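PDB 5JOZ: Non-reducing end alpha-L-arabinofuranosidase BoGH43B from Bacteroides ovatus, which removes terminal non-reducing alpha-L-arabinofuranosyl residues from the branches of xyloglucan, turning 'S' units into 'X' units. Local coordinates for residues Q264-E269 against A366-T371; I414-T417 against V423-T426; D322-R327 against G478-M483. One frame throughout, in Å; residues are numbered along the deposited sequence.

Interaction 1: Q264-E269 against A366-T371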
loop_
_atom_site.group_PDB
_atom_site.type_symbol
_atom_site.label_atom_id
_atom_site.label_comp_id
_atom_site.label_asym_id
_atom_site.label_seq_id
_atom_site.Cartn_x
_atom_site.Cartn_y
_atom_site.Cartn_z
ATOM N N GLN A 264 -3.618 -13.281 -7.225
ATOM C CA GLN A 264 -3.948 -11.881 -6.941
ATOM C C GLN A 264 -2.812 -10.968 -7.378
ATOM O O GLN A 264 -1.639 -11.227 -7.095
ATOM C CB GLN A 264 -4.341 -11.682 -5.450
ATOM C CG GLN A 264 -3.211 -11.732 -4.424
ATOM C CD GLN A 264 -2.523 -10.398 -4.193
ATOM O OE1 GLN A 264 -2.872 -9.398 -4.808
ATOM N NE2 GLN A 264 -1.542 -10.379 -3.291
ATOM N N HIS A 265 -3.174 -9.891 -8.065
ATOM C CA HIS A 265 -2.191 -8.919 -8.573
ATOM C C HIS A 265 -2.391 -7.488 -8.091
ATOM O O HIS A 265 -1.443 -6.716 -8.135
ATOM C CB HIS A 265 -2.106 -8.962 -10.105
ATOM C CG HIS A 265 -3.365 -8.565 -10.814
ATOM N ND1 HIS A 265 -4.476 -9.378 -10.876
ATOM C CD2 HIS A 265 -3.665 -7.463 -11.542
ATOM C CE1 HIS A 265 -5.419 -8.780 -11.584
ATOM N NE2 HIS A 265 -4.950 -7.616 -12.001
ATOM N N LEU A 266 -3.590 -7.132 -7.620
ATOM C CA LEU A 266 -3.829 -5.794 -7.088
ATOM C C LEU A 266 -3.167 -5.563 -5.728
ATOM O O LEU A 266 -3.009 -4.413 -5.322
ATOM C CB LEU A 266 -5.324 -5.504 -6.964
ATOM C CG LEU A 266 -6.225 -5.677 -8.193
ATOM C CD1 LEU A 266 -7.602 -5.103 -7.891
ATOM C CD2 LEU A 266 -5.639 -5.031 -9.441
ATOM N N GLY A 267 -2.793 -6.636 -5.030
ATOM C CA GLY A 267 -2.149 -6.530 -3.723
ATOM C C GLY A 267 -3.133 -6.811 -2.599
ATOM O O GLY A 267 -4.297 -7.152 -2.839
ATOM N N ARG A 268 -2.665 -6.693 -1.366
ATOM C CA ARG A 268 -3.548 -6.862 -0.232
ATOM C C ARG A 268 -4.285 -5.515 -0.016
ATOM O O ARG A 268 -3.682 -4.442 0.007
ATOM C CB ARG A 268 -2.779 -7.364 0.996
ATOM C CG ARG A 268 -2.124 -8.740 0.788
ATOM C CD ARG A 268 -1.073 -9.061 1.850
ATOM N NE ARG A 268 0.076 -8.131 1.798
ATOM C CZ ARG A 268 0.876 -7.817 2.823
ATOM N NH1 ARG A 268 0.709 -8.343 4.038
ATOM N NH2 ARG A 268 1.863 -6.951 2.634
ATOM N N GLU A 269 -5.604 -5.604 0.071
ATOM C CA GLU A 269 -6.493 -4.456 0.174
ATOM C C GLU A 269 -7.084 -4.394 1.590
ATOM O O GLU A 269 -6.895 -5.315 2.381
ATOM C CB GLU A 269 -7.578 -4.597 -0.900
ATOM C CG GLU A 269 -6.970 -4.576 -2.296
ATOM C CD GLU A 269 -7.933 -4.938 -3.410
ATOM O OE1 GLU A 269 -8.263 -6.135 -3.541
ATOM O OE2 GLU A 269 -8.318 -4.030 -4.186
ATOM N N ALA A 366 -6.121 0.215 -8.615
ATOM C CA ALA A 366 -7.206 0.167 -7.649
ATOM C C ALA A 366 -8.455 -0.568 -8.153
ATOM O O ALA A 366 -9.472 -0.600 -7.443
ATOM C CB ALA A 366 -7.574 1.596 -7.254
ATOM N N ALA A 367 -8.402 -1.124 -9.365
ATOM C CA ALA A 367 -9.516 -1.908 -9.902
ATOM C C ALA A 367 -9.043 -2.985 -10.877
ATOM O O ALA A 367 -8.031 -2.832 -11.561
ATOM C CB ALA A 367 -10.523 -0.986 -10.574
ATOM N N PHE A 368 -9.769 -4.091 -10.910
ATOM C CA PHE A 368 -9.515 -5.119 -11.900
ATOM C C PHE A 368 -9.701 -4.554 -13.295
ATOM O O PHE A 368 -8.818 -4.691 -14.133
ATOM C CB PHE A 368 -10.435 -6.308 -11.686
ATOM C CG PHE A 368 -10.106 -7.087 -10.456
ATOM C CD1 PHE A 368 -8.948 -7.857 -10.401
ATOM C CD2 PHE A 368 -10.927 -7.019 -9.334
ATOM C CE1 PHE A 368 -8.636 -8.579 -9.251
ATOM C CE2 PHE A 368 -10.618 -7.732 -8.191
ATOM C CZ PHE A 368 -9.475 -8.516 -8.149
ATOM N N ASN A 369 -10.835 -3.889 -13.508
ATOM C CA ASN A 369 -11.218 -3.365 -14.807
ATOM C C ASN A 369 -10.908 -1.877 -14.863
ATOM O O ASN A 369 -11.519 -1.082 -14.151
ATOM C CB ASN A 369 -12.707 -3.622 -15.056
ATOM C CG ASN A 369 -13.063 -5.086 -14.915
ATOM O OD1 ASN A 369 -13.573 -5.515 -13.878
ATOM N ND2 ASN A 369 -12.744 -5.871 -15.927
ATOM N N LEU A 370 -9.947 -1.502 -15.698
ATOM C CA LEU A 370 -9.603 -0.094 -15.849
ATOM C C LEU A 370 -9.024 0.281 -17.193
ATOM O O LEU A 370 -8.592 -0.559 -17.978
ATOM C CB LEU A 370 -8.668 0.389 -14.727
ATOM C CG LEU A 370 -7.222 -0.070 -14.530
ATOM C CD1 LEU A 370 -6.323 0.131 -15.737
ATOM C CD2 LEU A 370 -6.664 0.685 -13.322
ATOM N N THR A 371 -9.035 1.586 -17.419
ATOM C CA THR A 371 -8.369 2.202 -18.541
ATOM C C THR A 371 -7.437 3.255 -17.976
ATOM O O THR A 371 -7.835 4.069 -17.154
ATOM C CB THR A 371 -9.375 2.855 -19.504
ATOM O OG1 THR A 371 -10.184 1.829 -20.082
ATOM C CG2 THR A 371 -8.652 3.616 -20.624
HETATM O O HOH W 1 -6.736 -6.202 -13.863
#

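Interaction 2: I414-T417 against V423-T426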
loop_
_atom_site.group_PDB
_atom_site.type_symbol
_atom_site.label_atom_id
_atom_site.label_comp_id
_atom_site.label_asym_id
_atom_site.label_seq_id
_atom_site.Cartn_x
_atom_site.Cartn_y
_atom_site.Cartn_z
ATOM N N ILE A 414 5.842 -2.533 -26.785
ATOM C CA ILE A 414 5.434 -3.295 -25.591
ATOM C C ILE A 414 6.543 -4.302 -25.341
ATOM O O ILE A 414 6.899 -5.058 -26.230
ATOM C CB ILE A 414 4.031 -3.983 -25.699
ATOM C CG1 ILE A 414 3.697 -4.764 -24.418
ATOM C CG2 ILE A 414 3.913 -4.936 -26.884
ATOM C CD1 ILE A 414 3.746 -3.941 -23.149
ATOM N N ARG A 415 7.117 -4.279 -24.142
ATOM C CA ARG A 415 8.225 -5.153 -23.802
ATOM C C ARG A 415 7.956 -5.801 -22.454
ATOM O O ARG A 415 7.820 -5.116 -21.440
ATOM C CB ARG A 415 9.530 -4.364 -23.770
ATOM C CG ARG A 415 10.785 -5.224 -23.640
ATOM C CD ARG A 415 12.017 -4.339 -23.532
ATOM N NE ARG A 415 11.948 -3.489 -22.342
ATOM C CZ ARG A 415 12.704 -2.413 -22.110
ATOM N NH1 ARG A 415 13.623 -1.996 -22.985
ATOM N NH2 ARG A 415 12.523 -1.734 -20.986
ATOM N N LYS A 416 7.916 -7.129 -22.456
ATOM C CA LYS A 416 7.519 -7.907 -21.297
ATOM C C LYS A 416 8.758 -8.479 -20.615
ATOM O O LYS A 416 9.475 -9.266 -21.208
ATOM C CB LYS A 416 6.566 -9.026 -21.733
ATOM C CG LYS A 416 5.415 -8.556 -22.618
ATOM C CD LYS A 416 4.533 -9.708 -23.062
ATOM C CE LYS A 416 3.681 -9.319 -24.261
ATOM N NZ LYS A 416 2.912 -10.473 -24.811
ATOM N N THR A 417 8.999 -8.059 -19.372
ATOM C CA THR A 417 10.104 -8.541 -18.552
ATOM C C THR A 417 9.549 -9.401 -17.423
ATOM O O THR A 417 8.689 -8.939 -16.676
ATOM C CB THR A 417 10.870 -7.360 -17.938
ATOM O OG1 THR A 417 11.512 -6.620 -18.980
ATOM C CG2 THR A 417 11.920 -7.828 -16.926
ATOM N N VAL A 423 11.054 -11.332 -22.293
ATOM C CA VAL A 423 10.421 -12.522 -22.925
ATOM C C VAL A 423 9.642 -12.254 -24.216
ATOM O O VAL A 423 9.420 -13.184 -24.988
ATOM C CB VAL A 423 9.485 -13.311 -21.949
ATOM C CG1 VAL A 423 10.266 -13.868 -20.768
ATOM C CG2 VAL A 423 8.314 -12.468 -21.454
ATOM N N ASP A 424 9.191 -11.018 -24.429
ATOM C CA ASP A 424 8.468 -10.646 -25.649
ATOM C C ASP A 424 8.663 -9.155 -25.926
ATOM O O ASP A 424 8.697 -8.351 -24.997
ATOM C CB ASP A 424 6.974 -10.965 -25.511
ATOM C CG ASP A 424 6.262 -11.131 -26.860
ATOM O OD1 ASP A 424 6.760 -10.636 -27.894
ATOM O OD2 ASP A 424 5.185 -11.766 -26.884
ATOM N N THR A 425 8.792 -8.812 -27.207
ATOM C CA THR A 425 9.006 -7.434 -27.657
ATOM C C THR A 425 8.307 -7.237 -28.997
ATOM O O THR A 425 8.634 -7.921 -29.965
ATOM C CB THR A 425 10.501 -7.118 -27.856
ATOM O OG1 THR A 425 11.207 -7.280 -26.617
ATOM C CG2 THR A 425 10.689 -5.672 -28.361
ATOM N N THR A 426 7.378 -6.286 -29.061
ATOM C CA THR A 426 6.608 -6.018 -30.281
ATOM C C THR A 426 6.621 -4.512 -30.578
ATOM O O THR A 426 6.268 -3.712 -29.704
ATOM C CB THR A 426 5.164 -6.533 -30.116
ATOM O OG1 THR A 426 5.200 -7.881 -29.623
ATOM C CG2 THR A 426 4.399 -6.489 -31.436
#

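Interaction 3: D322-R327 against G478-M483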
loop_
_atom_site.group_PDB
_atom_site.type_symbol
_atom_site.label_atom_id
_atom_site.label_comp_id
_atom_site.label_asym_id
_atom_site.label_seq_id
_atom_site.Cartn_x
_atom_site.Cartn_y
_atom_site.Cartn_z
ATOM N N ASP A 322 -1.846 10.731 -4.824
ATOM C CA ASP A 322 -1.850 9.343 -5.311
ATOM C C ASP A 322 -0.543 8.982 -6.045
ATOM O O ASP A 322 -0.180 7.795 -6.114
ATOM C CB ASP A 322 -3.041 9.074 -6.272
ATOM C CG ASP A 322 -4.420 9.177 -5.591
ATOM O OD1 ASP A 322 -4.739 8.363 -4.706
ATOM O OD2 ASP A 322 -5.213 10.062 -5.972
ATOM N N TRP A 323 0.148 9.981 -6.609
ATOM C CA TRP A 323 1.398 9.731 -7.354
ATOM C C TRP A 323 2.502 9.250 -6.431
ATOM O O TRP A 323 2.658 9.743 -5.309
ATOM C CB TRP A 323 1.830 10.948 -8.174
ATOM C CG TRP A 323 0.872 11.200 -9.302
ATOM C CD1 TRP A 323 0.046 12.270 -9.465
ATOM C CD2 TRP A 323 0.608 10.318 -10.392
ATOM N NE1 TRP A 323 -0.704 12.120 -10.607
ATOM C CE2 TRP A 323 -0.378 10.926 -11.194
ATOM C CE3 TRP A 323 1.121 9.072 -10.776
ATOM C CZ2 TRP A 323 -0.868 10.327 -12.354
ATOM C CZ3 TRP A 323 0.638 8.478 -11.925
ATOM C CH2 TRP A 323 -0.346 9.104 -12.706
ATOM N N THR A 324 3.254 8.271 -6.925
ATOM C CA THR A 324 4.143 7.471 -6.098
ATOM C C THR A 324 5.463 7.165 -6.820
ATOM O O THR A 324 5.472 6.863 -8.017
ATOM C CB THR A 324 3.446 6.140 -5.723
ATOM O OG1 THR A 324 2.103 6.405 -5.299
ATOM C CG2 THR A 324 4.169 5.461 -4.598
ATOM N N PHE A 325 6.555 7.206 -6.056
ATOM C CA PHE A 325 7.920 6.986 -6.546
ATOM C C PHE A 325 8.498 5.687 -6.000
ATOM O O PHE A 325 7.998 5.150 -5.013
ATOM C CB PHE A 325 8.814 8.142 -6.093
ATOM C CG PHE A 325 8.329 9.473 -6.534
ATOM C CD1 PHE A 325 7.355 10.156 -5.794
ATOM C CD2 PHE A 325 8.822 10.055 -7.690
ATOM C CE1 PHE A 325 6.873 11.396 -6.207
ATOM C CE2 PHE A 325 8.353 11.299 -8.106
ATOM C CZ PHE A 325 7.377 11.963 -7.368
ATOM N N ILE A 326 9.557 5.202 -6.643
ATOM C CA ILE A 326 10.332 4.054 -6.167
ATOM C C ILE A 326 11.558 4.543 -5.362
ATOM O O ILE A 326 12.424 5.236 -5.906
ATOM C CB ILE A 326 10.795 3.176 -7.337
ATOM C CG1 ILE A 326 9.574 2.660 -8.133
ATOM C CG2 ILE A 326 11.629 2.020 -6.802
ATOM C CD1 ILE A 326 9.898 1.891 -9.402
ATOM N N ARG A 327 11.615 4.185 -4.075
ATOM C CA ARG A 327 12.681 4.628 -3.140
ATOM C C ARG A 327 12.752 6.155 -3.071
ATOM O O ARG A 327 11.726 6.791 -3.277
ATOM C CB ARG A 327 14.007 3.963 -3.489
ATOM C CG ARG A 327 13.860 2.453 -3.597
ATOM C CD ARG A 327 15.195 1.727 -3.645
ATOM N NE ARG A 327 14.984 0.306 -3.911
ATOM C CZ ARG A 327 14.651 -0.204 -5.099
ATOM N NH1 ARG A 327 14.546 0.575 -6.177
ATOM N NH2 ARG A 327 14.448 -1.515 -5.224
ATOM N N GLY A 478 1.588 -5.031 -4.693
ATOM C CA GLY A 478 0.694 -5.236 -5.832
ATOM C C GLY A 478 1.003 -4.226 -6.928
ATOM O O GLY A 478 1.841 -3.332 -6.768
ATOM N N VAL A 479 0.312 -4.364 -8.048
ATOM C CA VAL A 479 0.670 -3.637 -9.269
ATOM C C VAL A 479 0.533 -2.109 -9.148
ATOM O O VAL A 479 -0.455 -1.596 -8.615
ATOM C CB VAL A 479 -0.177 -4.142 -10.466
ATOM C CG1 VAL A 479 -0.032 -3.228 -11.677
ATOM C CG2 VAL A 479 0.216 -5.575 -10.827
ATOM N N PHE A 480 1.532 -1.394 -9.649
ATOM C CA PHE A 480 1.410 0.042 -9.894
ATOM C C PHE A 480 1.475 0.269 -11.388
ATOM O O PHE A 480 2.238 -0.403 -12.084
ATOM C CB PHE A 480 2.548 0.813 -9.239
ATOM C CG PHE A 480 2.347 1.076 -7.786
ATOM C CD1 PHE A 480 2.337 0.035 -6.883
ATOM C CD2 PHE A 480 2.193 2.368 -7.316
ATOM C CE1 PHE A 480 2.168 0.268 -5.520
ATOM C CE2 PHE A 480 2.020 2.611 -5.957
ATOM C CZ PHE A 480 2.012 1.554 -5.058
ATOM N N ILE A 481 0.697 1.223 -11.869
ATOM C CA ILE A 481 0.766 1.661 -13.262
ATOM C C ILE A 481 1.320 3.071 -13.206
ATOM O O ILE A 481 0.837 3.888 -12.425
ATOM C CB ILE A 481 -0.607 1.570 -13.950
ATOM C CG1 ILE A 481 -1.062 0.100 -13.911
ATOM C CG2 ILE A 481 -0.546 2.092 -15.383
ATOM C CD1 ILE A 481 -2.261 -0.245 -14.756
ATOM N N GLY A 482 2.358 3.342 -14.001
ATOM C CA GLY A 482 3.051 4.616 -13.925
ATOM C C GLY A 482 3.784 5.093 -15.162
ATOM O O GLY A 482 4.110 4.318 -16.055
ATOM N N MET A 483 4.054 6.393 -15.167
ATOM C CA MET A 483 4.880 7.055 -16.181
ATOM C C MET A 483 6.336 6.717 -15.896
ATOM O O MET A 483 6.728 6.561 -14.736
ATOM C CB MET A 483 4.666 8.569 -16.140
ATOM C CG MET A 483 3.235 8.970 -16.454
ATOM S SD MET A 483 2.797 10.653 -16.016
ATOM C CE MET A 483 2.734 10.533 -14.232
#

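Interaction 1: Q264-E269 against A366-T371
Leu266 packs on Phe368 where the two backbones stay apart, the nearest CA atoms being those of Leu266 and Ala366 at 6.9 Å, so the loop 264-269 and the turn leading into strand 370-377 meet chiefly through side chains. The contact is a buried interdomain seam: residues 264-269 belong to the five-bladed beta-propeller characteristic of family 43, residues 366-371 to the C-terminal concanavalin A-like sandwich. Leu266 carries it, with CD1 3.7 Å from the centroid of the Phe368 ring and only 5° off the ring normal, a nearly centred CH-pi contact. Its second methyl, CD2, lies 3.9 Å from Ala367 O. CG of Phe368 stands beside its own backbone N (chi1 -70°), which brings the phenyl ring against Leu266. His265 comes to the rim of that phenyl ring, CE1 3.8 Å from CD1 of Phe368, the two planes inclined at 64°. Replacing Phe368 by alanine removes the ring on which Leu266 CD1 rests and the imidazole's aromatic neighbour, and is likely to open a gap between the domains. The backbone of Phe368 is held too, its N by Asp507. A water also bridges the seam, lying in the imidazole plane 2.9 Å from His265 NE2 and donating to Phe368 O at 2.6 Å.

Interaction 2: I414-T417 against V423-T426
Ile414 and Thr426 grip each other through both backbone polar groups: Ile414 N donates to Thr426 O at 3.2 Å, and Thr426 N returns a bond to Ile414 O at 3.1 Å. Further along, Lys416 N donates almost straight to Asp424 O (2.9 Å, 173° at the hydrogen), while Lys416 O accepts from Val423 N at 2.8 Å. Between these bonds Arg415 and Thr425 form a non-hydrogen-bonded pair. Here CA-H groups supplement the carbonyls already engaged, Thr425 CA approaching Ile414 O and Arg415 CA approaching Asp424 O. The backbone of Arg415 bonds instead to strand 397-406, where Asp400 is its partner.

Ile414, Lys416, Asp424 and Thr426 share one face. The lysine chain, extended beyond CG, runs alongside Asp424, its CD packed 3.7 Å from the aspartate CB, and ends with NZ 3.3 Å from OD2. This salt bridge is long and its hydrogen bond weak; the stronger partner of NZ is Thr462 O, on strand 456-464, so the ammonium is shared between a carboxylate and a backbone carbonyl. Ile414 CG2 rests against Thr426 CB beside it.

On the other face, Arg415 sends CG away from its backbone N (chi1 -171°) and past Thr425, with CG 3.6 Å from the threonine OG1. The chain then bends at chi3, and its guanidinium forms salt bridges through NH2 with Asp400 and Glu386, a pairing that probably balances its charge at this partly exposed site. The two short segments run antiparallel, their N-to-C directions 173° apart, within the beta hairpin of strands 409-418 and 421-429, a pairing typical of the antiparallel sheets of a concanavalin A-like beta-sandwich.

Interaction 3: D322-R327 against G478-M483
Where the C-terminal concanavalin A-like domain meets the catalytic propeller, a buried Met-aromatic contact joins Trp323 and Met483. Residues 322-327 do not pair with strand 480-486; their strand 325-326 pairs instead with strand 35-36 of the propeller. The closest CA atoms across the contact, Thr324 and Gly482, are 8.4 Å apart, and side chains bridge the distance.

The methyl end of Met483 does the touching. CE sits over one face of the indole, displaced toward the rim of the six-membered ring, 3.8 Å from its centroid and 17° off the normal; its nearest atoms include CH2 of Trp323 at 3.7 Å. The sulfur is more remote and oblique, SD lying 5.3 Å from the same centroid. A bend at the last torsion of the methionine (chi3 -72°) turns CE onto the ring, and the two side chains cross at about a right angle. Around the tryptophan, NE1 is bonded to Asp312, Arg363 makes a cation-pi contact, and Phe501 meets the indole edge-to-face.

A second, smaller contact lies nearer the start of the strand. Thr324 points its CB and CG2 at one corner of Phe480, CB standing 3.8 Å from CE2, while OG1 reaches the ring edge in its plane. That hydroxyl donates to Asp322 O at 2.8 Å, from above the carbonyl plane, which fixes the rotation of the threonine. Phe480 also stacks on Tyr35 of the propeller.

Across the two segments the contact is therefore probably held mainly by dispersion, chiefly carbon against aromatic carbon, whereas the buried polar atoms Trp323 NE1 and Thr324 OG1 are satisfied by Asp312 and by a neighbouring backbone carbonyl.

In the fold
Interactions 1 and 3 lie close together near the centre of the molecule, their centres 13 Å apart, and touch directly: His265 O is 2.9 Å from Val479 N, probably a hydrogen bond. Their segments alternate, so the two loops cross in sequence. Interaction 1 joins the propeller to the C-terminal domain; interaction 3 joins two segments of the latter beside the same junction, where strand 325-326 pairs with propeller strand 35-36. Interaction 2 is peripheral, its centre 22 Å from that of interaction 1, which closes before it opens, and 20 Å from that of interaction 3. Nested in the loop closed by interaction 3, it shares that contact's antiparallel sheet, which runs from the junction to a surface hairpin.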